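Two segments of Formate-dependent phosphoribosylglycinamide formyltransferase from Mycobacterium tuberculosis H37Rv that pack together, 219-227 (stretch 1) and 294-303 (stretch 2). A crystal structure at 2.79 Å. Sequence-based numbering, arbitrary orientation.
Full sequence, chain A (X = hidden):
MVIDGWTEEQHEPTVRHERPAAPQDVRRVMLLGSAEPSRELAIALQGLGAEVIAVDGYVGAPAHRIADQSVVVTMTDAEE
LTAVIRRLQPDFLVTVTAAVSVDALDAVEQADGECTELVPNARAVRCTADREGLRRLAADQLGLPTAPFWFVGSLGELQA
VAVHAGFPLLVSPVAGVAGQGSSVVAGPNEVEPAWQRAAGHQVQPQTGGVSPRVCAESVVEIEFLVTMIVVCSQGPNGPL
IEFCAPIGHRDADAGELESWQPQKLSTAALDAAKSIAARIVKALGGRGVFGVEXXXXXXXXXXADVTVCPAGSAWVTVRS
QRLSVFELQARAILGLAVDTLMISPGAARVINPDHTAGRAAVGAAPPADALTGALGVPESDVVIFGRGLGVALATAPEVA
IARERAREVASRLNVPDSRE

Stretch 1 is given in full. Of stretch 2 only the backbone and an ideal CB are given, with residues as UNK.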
# COMPACT_ATOMS: atom_id res chain seq x y z
N VAL A 219 17.38 3.61 -35.29
CA VAL A 219 16.15 2.99 -34.82
C VAL A 219 16.25 1.48 -34.99
O VAL A 219 16.63 0.98 -36.05
CB VAL A 219 14.94 3.54 -35.57
CG1 VAL A 219 13.67 3.01 -34.94
CG2 VAL A 219 14.98 5.02 -35.50
N VAL A 220 15.90 0.77 -33.92
CA VAL A 220 16.01 -0.68 -33.86
C VAL A 220 14.63 -1.27 -33.62
O VAL A 220 13.76 -0.64 -33.03
CB VAL A 220 16.99 -1.14 -32.75
CG1 VAL A 220 17.62 -2.46 -33.13
CG2 VAL A 220 18.04 -0.07 -32.49
N GLU A 221 14.45 -2.50 -34.09
CA GLU A 221 13.18 -3.17 -33.88
C GLU A 221 13.05 -3.56 -32.42
O GLU A 221 14.01 -4.01 -31.79
CB GLU A 221 13.08 -4.39 -34.79
CG GLU A 221 11.69 -4.98 -34.86
CD GLU A 221 11.67 -6.29 -35.62
OE1 GLU A 221 12.71 -6.99 -35.60
OE2 GLU A 221 10.62 -6.61 -36.23
N ILE A 222 11.85 -3.37 -31.87
CA ILE A 222 11.61 -3.60 -30.45
C ILE A 222 10.32 -4.40 -30.29
O ILE A 222 9.31 -4.10 -30.92
CB ILE A 222 11.53 -2.28 -29.66
CG1 ILE A 222 12.84 -1.53 -29.80
CG2 ILE A 222 11.27 -2.55 -28.18
CD1 ILE A 222 12.76 -0.11 -29.34
N GLU A 223 10.39 -5.44 -29.46
CA GLU A 223 9.22 -6.21 -29.03
C GLU A 223 8.61 -5.53 -27.81
O GLU A 223 7.51 -4.98 -27.87
CB GLU A 223 9.65 -7.64 -28.72
CG GLU A 223 8.83 -8.78 -29.24
CD GLU A 223 9.52 -10.10 -28.93
OE1 GLU A 223 8.96 -10.94 -28.19
OE2 GLU A 223 10.65 -10.31 -29.41
N PHE A 224 9.34 -5.55 -26.69
CA PHE A 224 8.87 -5.02 -25.41
C PHE A 224 9.75 -3.89 -24.90
O PHE A 224 10.98 -3.98 -24.96
CB PHE A 224 8.86 -6.07 -24.30
CG PHE A 224 8.53 -7.45 -24.76
CD1 PHE A 224 7.30 -7.73 -25.32
CD2 PHE A 224 9.43 -8.47 -24.57
CE1 PHE A 224 6.98 -9.01 -25.71
CE2 PHE A 224 9.13 -9.76 -24.98
CZ PHE A 224 7.90 -10.02 -25.55
N LEU A 225 9.12 -2.87 -24.36
CA LEU A 225 9.74 -2.06 -23.33
C LEU A 225 9.59 -2.77 -21.99
O LEU A 225 8.54 -3.36 -21.68
CB LEU A 225 9.12 -0.68 -23.28
CG LEU A 225 9.14 -0.02 -24.66
CD1 LEU A 225 8.52 1.37 -24.62
CD2 LEU A 225 10.55 0.01 -25.27
N VAL A 226 10.65 -2.74 -21.19
CA VAL A 226 10.69 -3.47 -19.93
C VAL A 226 11.35 -2.60 -18.87
O VAL A 226 12.39 -1.97 -19.12
CB VAL A 226 11.41 -4.82 -20.09
CG1 VAL A 226 11.99 -5.29 -18.78
CG2 VAL A 226 10.43 -5.86 -20.62
N THR A 227 10.75 -2.56 -17.69
CA THR A 227 11.37 -1.93 -16.54
C THR A 227 11.92 -2.99 -15.59
O THR A 227 11.18 -3.86 -15.11
CB THR A 227 10.37 -1.02 -15.82
OG1 THR A 227 9.87 -0.04 -16.74
CG2 THR A 227 11.05 -0.32 -14.64
N UNK A 294 14.85 -0.93 -20.40
CA UNK A 294 15.41 -1.77 -21.45
C UNK A 294 14.43 -1.93 -22.61
O UNK A 294 13.22 -1.78 -22.47
CB UNK A 294 15.79 -3.14 -20.89
N UNK A 295 15.01 -2.23 -23.77
CA UNK A 295 14.31 -2.55 -25.01
C UNK A 295 14.69 -3.96 -25.40
O UNK A 295 15.86 -4.33 -25.37
CB UNK A 295 14.65 -1.56 -26.13
N UNK A 296 13.71 -4.76 -25.79
CA UNK A 296 13.90 -6.20 -25.98
C UNK A 296 13.33 -6.60 -27.32
O UNK A 296 12.23 -6.19 -27.69
CB UNK A 296 13.24 -7.00 -24.85
N UNK A 297 14.09 -7.40 -28.04
CA UNK A 297 13.68 -7.97 -29.30
C UNK A 297 14.21 -9.40 -29.28
O UNK A 297 15.33 -9.66 -29.69
CB UNK A 297 14.20 -7.17 -30.50
N UNK A 298 13.41 -10.32 -28.76
CA UNK A 298 13.81 -11.71 -28.65
C UNK A 298 15.01 -11.91 -27.76
O UNK A 298 14.91 -11.89 -26.54
CB UNK A 298 14.11 -12.28 -30.04
N UNK A 299 16.18 -12.10 -28.35
CA UNK A 299 17.43 -12.31 -27.56
C UNK A 299 18.14 -11.00 -27.27
O UNK A 299 18.97 -11.02 -26.43
CB UNK A 299 18.39 -13.25 -28.30
N UNK A 300 17.89 -9.93 -28.02
CA UNK A 300 18.68 -8.71 -27.80
C UNK A 300 18.10 -7.80 -26.75
O UNK A 300 16.94 -7.57 -26.80
CB UNK A 300 18.82 -7.93 -29.11
N UNK A 301 18.95 -7.29 -25.87
CA UNK A 301 18.52 -6.36 -24.84
C UNK A 301 19.35 -5.10 -24.97
O UNK A 301 20.57 -5.16 -25.13
CB UNK A 301 18.65 -6.97 -23.44
N UNK A 302 18.67 -3.96 -24.94
CA UNK A 302 19.31 -2.66 -25.06
C UNK A 302 19.04 -1.84 -23.81
O UNK A 302 17.92 -1.82 -23.29
CB UNK A 302 18.82 -1.92 -26.31
N UNK A 303 20.07 -1.19 -23.33
CA UNK A 303 19.91 -0.18 -22.30
C UNK A 303 19.27 1.06 -22.90
O UNK A 303 19.72 1.57 -23.92
CB UNK A 303 21.25 0.16 -21.66

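Stretch 2 is a hairpin whose first arm, 294-297, runs antiparallel to Phe 224-Thr 227, so the backbone fixes the register before any side chain is chosen.

Position 294 is a hydrogen-bonded pair with Val 226: its N gives to Val 226 O and its O takes from Val 226 N, both at 3.0 Å. Extended angles and a CB on the same face as Val 226 favor a branched or long apolar residue. Leu 294 puts its side chain on that face, CB 4.0 Å from Val 226 O; the backbone pair carries its tie to stretch 1.

At 295 the pairing with Leu 225 is not hydrogen-bonded, leaving the N and O of 295 to 302 in the second arm. The ideal CB lies 4.0 Å from Ile 222 CD1 and 4.5 Å from Leu 225 CD2, so Leu, Ile or Met are all plausible. Met 295 is found. Its CG lies 3.8 Å from Leu 225 CD2 and its SD 3.4 Å from Ile 222 CD1, so one unbranched chain touches both.

Position 296 returns to the face of Phe 224 and Val 226. Its N gives to Phe 224 O (3.0 Å), and its O receives both Phe 224 N (3.1 Å) and Glu 223 N (2.7 Å). A beta-branched apolar residue, Val or Ile, fits the extended backbone and these neighbors. Ile 296 places CB 4.1 Å from Phe 224 CD2, and its CD1 reaches 4.2 Å from Val 226 CG2.

Position 297 has its CB sideways, 3.4 Å from Glu 221 O, with the Glu 221 carboxylate beyond. A donor is wanted: Asn, Gln, Ser or a basic residue. Asn 297, chi1 t, gives ND2 to Glu 221 OE1 at 3.1 Å, although Glu 221 is poorly ordered.

Position 298 has phi 63° and psi -102°, the first corner of a type II' turn, which favors glycine. Gly 298 is there, and its N makes a weak hydrogen bond to Glu 223 OE2 (2.8 Å).

Positions 299, 300, 301 and 303 find nothing of stretch 1 within 5.5 Å of their ideal CB, so this contact sets no choice. Asn or Asp would suit the second turn corner at 299; the residues are Asp 299, Glu 300, Val 301 and Phe 303.

At 302 the CB points toward stretch 1 but is too far for a short chain, while Val 220 offers an apolar surface. A long or aromatic residue could span the gap. Tyr 302 does so: CZ lies 3.8 Å and OH 3.4 Å from Val 220 CG1.

Stretch 2, residues 294-303: LMINGDEVYF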
# COMPACT_ATOMS: atom_id res chain seq x y z
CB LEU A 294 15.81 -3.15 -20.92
CG LEU A 294 16.59 -3.22 -19.62
CD1 LEU A 294 16.73 -4.67 -19.21
CD2 LEU A 294 17.94 -2.61 -19.84
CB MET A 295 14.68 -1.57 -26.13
CG MET A 295 14.35 -0.12 -25.80
SD MET A 295 14.94 1.05 -27.04
CE MET A 295 16.57 1.44 -26.42
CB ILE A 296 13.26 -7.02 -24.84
CG1 ILE A 296 13.75 -6.49 -23.49
CG2 ILE A 296 13.58 -8.54 -25.00
CD1 ILE A 296 13.83 -7.50 -22.42
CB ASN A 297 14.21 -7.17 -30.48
CG ASN A 297 13.58 -7.60 -31.80
OD1 ASN A 297 12.61 -8.37 -31.83
ND2 ASN A 297 14.13 -7.10 -32.90
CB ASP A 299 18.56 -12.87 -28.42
CG ASP A 299 18.33 -14.23 -29.02
OD1 ASP A 299 17.39 -14.36 -29.76
OD2 ASP A 299 19.11 -15.10 -28.78
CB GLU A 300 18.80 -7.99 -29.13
CG GLU A 300 19.04 -8.94 -30.26
CD GLU A 300 20.46 -9.46 -30.26
OE1 GLU A 300 20.82 -10.18 -31.17
OE2 GLU A 300 21.18 -9.12 -29.34
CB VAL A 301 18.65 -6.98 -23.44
CG1 VAL A 301 18.17 -6.00 -22.37
CG2 VAL A 301 17.84 -8.29 -23.39
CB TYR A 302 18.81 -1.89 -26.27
CG TYR A 302 19.01 -2.60 -27.58
CD1 TYR A 302 18.06 -3.48 -28.07
CD2 TYR A 302 20.14 -2.37 -28.34
CE1 TYR A 302 18.23 -4.13 -29.29
CE2 TYR A 302 20.32 -3.00 -29.55
CZ TYR A 302 19.37 -3.88 -30.03
OH TYR A 302 19.56 -4.50 -31.24
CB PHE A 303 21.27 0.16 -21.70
CG PHE A 303 21.21 1.26 -20.72
CD1 PHE A 303 20.72 1.02 -19.43
CD2 PHE A 303 21.58 2.55 -21.07
CE1 PHE A 303 20.64 2.04 -18.50
CE2 PHE A 303 21.51 3.58 -20.16
CZ PHE A 303 21.04 3.32 -18.86
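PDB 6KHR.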